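Long-range contact in beta-methylmalyl-CoA dehydratase (Chloroflexus aurantiacus, PDB 4E3E), which catalyses the reversible dehydration of beta-methylmalyl-CoA to mesaconyl-CoA in the glyoxylate assimilation cycle of a carbon-dioxide-fixing bacterium: residues I307-K318 / A337-M348. Sequence-based numbering, arbitrary orientation.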
# COMPACT_ATOMS: atom_id res chain seq x y z
N ILE A 307 19.60 12.71 -26.48
CA ILE A 307 19.60 11.62 -25.53
C ILE A 307 20.66 10.61 -25.97
O ILE A 307 20.83 10.36 -27.15
CB ILE A 307 18.22 10.91 -25.47
CG1 ILE A 307 17.16 11.86 -24.92
CG2 ILE A 307 18.26 9.68 -24.56
CD1 ILE A 307 15.74 11.34 -24.99
N GLY A 308 21.35 10.03 -24.99
CA GLY A 308 22.33 8.98 -25.23
C GLY A 308 22.05 7.78 -24.35
O GLY A 308 21.21 7.85 -23.44
N ALA A 309 22.74 6.68 -24.62
CA ALA A 309 22.60 5.48 -23.82
C ALA A 309 23.83 5.23 -22.97
O ALA A 309 24.96 5.53 -23.38
CB ALA A 309 22.32 4.27 -24.69
N LEU A 310 23.61 4.67 -21.79
CA LEU A 310 24.70 4.14 -20.98
C LEU A 310 24.38 2.70 -20.64
O LEU A 310 23.25 2.38 -20.27
CB LEU A 310 24.87 4.93 -19.68
CG LEU A 310 25.24 6.42 -19.73
CD1 LEU A 310 25.08 7.04 -18.35
CD2 LEU A 310 26.65 6.64 -20.26
N ARG A 311 25.37 1.84 -20.81
CA ARG A 311 25.25 0.47 -20.36
C ARG A 311 25.79 0.46 -18.95
O ARG A 311 26.93 0.86 -18.71
CB ARG A 311 26.01 -0.51 -21.26
CG ARG A 311 25.79 -1.97 -20.86
CD ARG A 311 26.52 -2.95 -21.77
NE ARG A 311 26.20 -4.34 -21.44
CZ ARG A 311 26.50 -5.39 -22.20
NH1 ARG A 311 27.15 -5.23 -23.35
NH2 ARG A 311 26.15 -6.61 -21.81
N VAL A 312 24.95 0.03 -18.00
CA VAL A 312 25.26 0.12 -16.59
C VAL A 312 25.22 -1.27 -15.97
O VAL A 312 24.32 -2.06 -16.28
CB VAL A 312 24.26 1.05 -15.86
CG1 VAL A 312 24.56 1.16 -14.35
CG2 VAL A 312 24.22 2.43 -16.51
N ARG A 313 26.19 -1.56 -15.11
CA ARG A 313 26.08 -2.68 -14.19
C ARG A 313 25.78 -2.12 -12.80
O ARG A 313 26.57 -1.33 -12.27
CB ARG A 313 27.38 -3.50 -14.12
CG ARG A 313 27.26 -4.71 -13.19
CD ARG A 313 28.59 -5.46 -12.95
NE ARG A 313 29.32 -5.74 -14.19
CZ ARG A 313 28.95 -6.62 -15.12
NH1 ARG A 313 27.85 -7.36 -14.98
NH2 ARG A 313 29.69 -6.76 -16.21
N THR A 314 24.65 -2.51 -12.22
CA THR A 314 24.41 -2.22 -10.81
C THR A 314 24.52 -3.51 -10.02
O THR A 314 23.88 -4.51 -10.35
CB THR A 314 23.08 -1.52 -10.58
OG1 THR A 314 23.04 -0.31 -11.37
CG2 THR A 314 22.89 -1.18 -9.11
N VAL A 315 25.33 -3.47 -8.98
CA VAL A 315 25.54 -4.62 -8.11
C VAL A 315 24.91 -4.31 -6.76
O VAL A 315 25.21 -3.28 -6.16
CB VAL A 315 27.05 -4.87 -7.92
CG1 VAL A 315 27.29 -6.03 -6.96
CG2 VAL A 315 27.71 -5.16 -9.27
N ALA A 316 24.01 -5.18 -6.29
CA ALA A 316 23.42 -5.02 -4.96
C ALA A 316 24.11 -5.95 -3.97
O ALA A 316 24.42 -7.11 -4.29
CB ALA A 316 21.91 -5.24 -4.96
N THR A 317 24.32 -5.46 -2.78
CA THR A 317 24.93 -6.24 -1.73
C THR A 317 24.09 -6.17 -0.49
O THR A 317 23.30 -5.29 -0.34
CB THR A 317 26.34 -5.75 -1.39
OG1 THR A 317 26.29 -4.39 -1.01
CG2 THR A 317 27.21 -5.85 -2.56
N LYS A 318 24.28 -7.11 0.41
CA LYS A 318 23.61 -7.04 1.67
C LYS A 318 24.57 -6.71 2.77
O LYS A 318 25.64 -7.25 2.83
CB LYS A 318 22.83 -8.31 2.00
CG LYS A 318 23.62 -9.58 2.00
CD LYS A 318 22.92 -10.65 2.81
CE LYS A 318 22.22 -11.60 1.90
NZ LYS A 318 21.36 -12.57 2.58
N ALA A 337 28.55 -11.52 -0.17
CA ALA A 337 27.68 -10.38 0.13
C ALA A 337 26.86 -9.90 -1.07
O ALA A 337 25.86 -9.17 -0.90
CB ALA A 337 28.49 -9.23 0.71
N VAL A 338 27.25 -10.31 -2.28
CA VAL A 338 26.59 -9.84 -3.51
C VAL A 338 25.31 -10.66 -3.80
O VAL A 338 25.36 -11.90 -3.88
CB VAL A 338 27.54 -9.88 -4.73
CG1 VAL A 338 26.79 -9.51 -6.01
CG2 VAL A 338 28.72 -8.94 -4.52
N VAL A 339 24.19 -9.95 -3.99
CA VAL A 339 22.89 -10.61 -4.20
C VAL A 339 22.34 -10.39 -5.60
O VAL A 339 21.46 -11.14 -6.06
CB VAL A 339 21.83 -10.21 -3.13
CG1 VAL A 339 22.24 -10.70 -1.73
CG2 VAL A 339 21.55 -8.70 -3.16
N LEU A 340 22.87 -9.37 -6.28
CA LEU A 340 22.37 -9.01 -7.61
C LEU A 340 23.51 -8.49 -8.47
O LEU A 340 24.29 -7.65 -8.02
CB LEU A 340 21.33 -7.91 -7.50
CG LEU A 340 20.74 -7.47 -8.86
CD1 LEU A 340 19.90 -8.61 -9.43
CD2 LEU A 340 19.94 -6.17 -8.74
N ASP A 341 23.61 -9.01 -9.69
CA ASP A 341 24.49 -8.45 -10.71
C ASP A 341 23.61 -8.14 -11.90
O ASP A 341 23.20 -9.04 -12.63
CB ASP A 341 25.59 -9.47 -11.07
CG ASP A 341 26.56 -8.95 -12.13
OD1 ASP A 341 26.36 -7.81 -12.63
OD2 ASP A 341 27.50 -9.69 -12.46
N PHE A 342 23.30 -6.86 -12.10
CA PHE A 342 22.25 -6.43 -13.04
C PHE A 342 22.87 -5.54 -14.10
O PHE A 342 23.48 -4.52 -13.78
CB PHE A 342 21.15 -5.68 -12.25
CG PHE A 342 19.94 -5.29 -13.07
CD1 PHE A 342 19.19 -6.24 -13.76
CD2 PHE A 342 19.51 -3.95 -13.11
CE1 PHE A 342 18.06 -5.86 -14.50
CE2 PHE A 342 18.38 -3.56 -13.85
CZ PHE A 342 17.67 -4.52 -14.55
N ASP A 343 22.72 -5.92 -15.37
CA ASP A 343 23.40 -5.26 -16.48
C ASP A 343 22.29 -4.78 -17.41
O ASP A 343 21.52 -5.59 -17.94
CB ASP A 343 24.34 -6.30 -17.16
CG ASP A 343 24.89 -5.87 -18.53
OD1 ASP A 343 24.57 -4.79 -19.11
OD2 ASP A 343 25.67 -6.67 -19.07
N TYR A 344 22.19 -3.47 -17.60
CA TYR A 344 21.06 -2.90 -18.29
C TYR A 344 21.49 -1.62 -18.97
O TYR A 344 22.63 -1.16 -18.81
CB TYR A 344 19.89 -2.64 -17.30
CG TYR A 344 20.23 -1.71 -16.15
CD1 TYR A 344 21.15 -2.11 -15.16
CD2 TYR A 344 19.67 -0.43 -16.05
CE1 TYR A 344 21.48 -1.28 -14.10
CE2 TYR A 344 20.00 0.42 -14.99
CZ TYR A 344 20.91 -0.02 -14.01
OH TYR A 344 21.25 0.80 -12.95
N THR A 345 20.58 -1.05 -19.74
CA THR A 345 20.86 0.13 -20.51
C THR A 345 19.84 1.22 -20.19
O THR A 345 18.61 1.00 -20.28
CB THR A 345 20.84 -0.18 -22.01
OG1 THR A 345 21.84 -1.16 -22.30
CG2 THR A 345 21.11 1.07 -22.84
N VAL A 346 20.36 2.39 -19.83
CA VAL A 346 19.52 3.53 -19.48
C VAL A 346 19.61 4.58 -20.58
O VAL A 346 20.57 4.60 -21.36
CB VAL A 346 19.93 4.16 -18.14
CG1 VAL A 346 19.75 3.16 -17.00
CG2 VAL A 346 21.39 4.65 -18.19
N LEU A 347 18.59 5.42 -20.67
CA LEU A 347 18.64 6.59 -21.52
C LEU A 347 18.92 7.79 -20.63
O LEU A 347 18.39 7.87 -19.52
CB LEU A 347 17.31 6.78 -22.27
CG LEU A 347 16.77 5.61 -23.10
CD1 LEU A 347 15.39 5.95 -23.67
CD2 LEU A 347 17.73 5.23 -24.22
N MSE A 348 19.76 8.72 -21.11
CA MSE A 348 20.08 9.94 -20.35
C MSE A 348 20.16 11.13 -21.29
O MSE A 348 20.75 11.03 -22.36
CB MSE A 348 21.42 9.74 -19.64
CG MSE A 348 21.84 10.99 -18.86
SE MSE A 348 23.41 10.64 -17.71
CE MSE A 348 22.81 9.28 -16.39
O HOH W 1 28.20 -7.51 -18.89
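V312 lies over one face of the Y344 ring, its CB 4.2 Å from the ring centroid in a CH-pi contact, while F342 CE2 sits over the opposite face, offset toward the rim. Y344 CG stands between backbone N and carbonyl carbon (chi1 58°), which lays the ring alongside V312 and brings its hydroxyl to T314. Y344 OH hydrogen-bonds T314 OG1 (2.6 Å), which lies at the ring's edge; the buried T314 hydroxyl also hydrogen-bonds S293 OG. The same face continues with V312 CG2 against V346 CG2 and with L310 CD1 touching the CE of selenomethionine M348 at 3.7 Å.

Antiparallel backbone hydrogen bonds run the length of the pair; near one end a classic beta bulge shifts the register by one, V339 and L340 both facing A316, and K318 N to A337 O carries the pairing on beyond it. V339 N bonds A316 O, L340 N only weakly.

The other face illustrates how cross-strand charges pair off, in two diagonal salt bridges. R311, extended, grips D343 side-on: R311 NE reaches D343 OD1 at 2.9 Å and R311 NH2 reaches D343 OD2 at 2.8 Å. R313 bends at chi3 (-49°), bringing its NH1 2.8 Å from D341 OD1, with guanidinium and carboxylate planes 70° apart; a water links R313 NH2 to D343 OD2. D341 OD2 is held by Y334 and Y327, and R311 has a second acid in D167.

Within the antiparallel hot-dog sheet, strand 307-318 is flanked by 288-300 and strand 338-349 by 270-278, while helix 250-265 packs against A316, V339, L340 and F342.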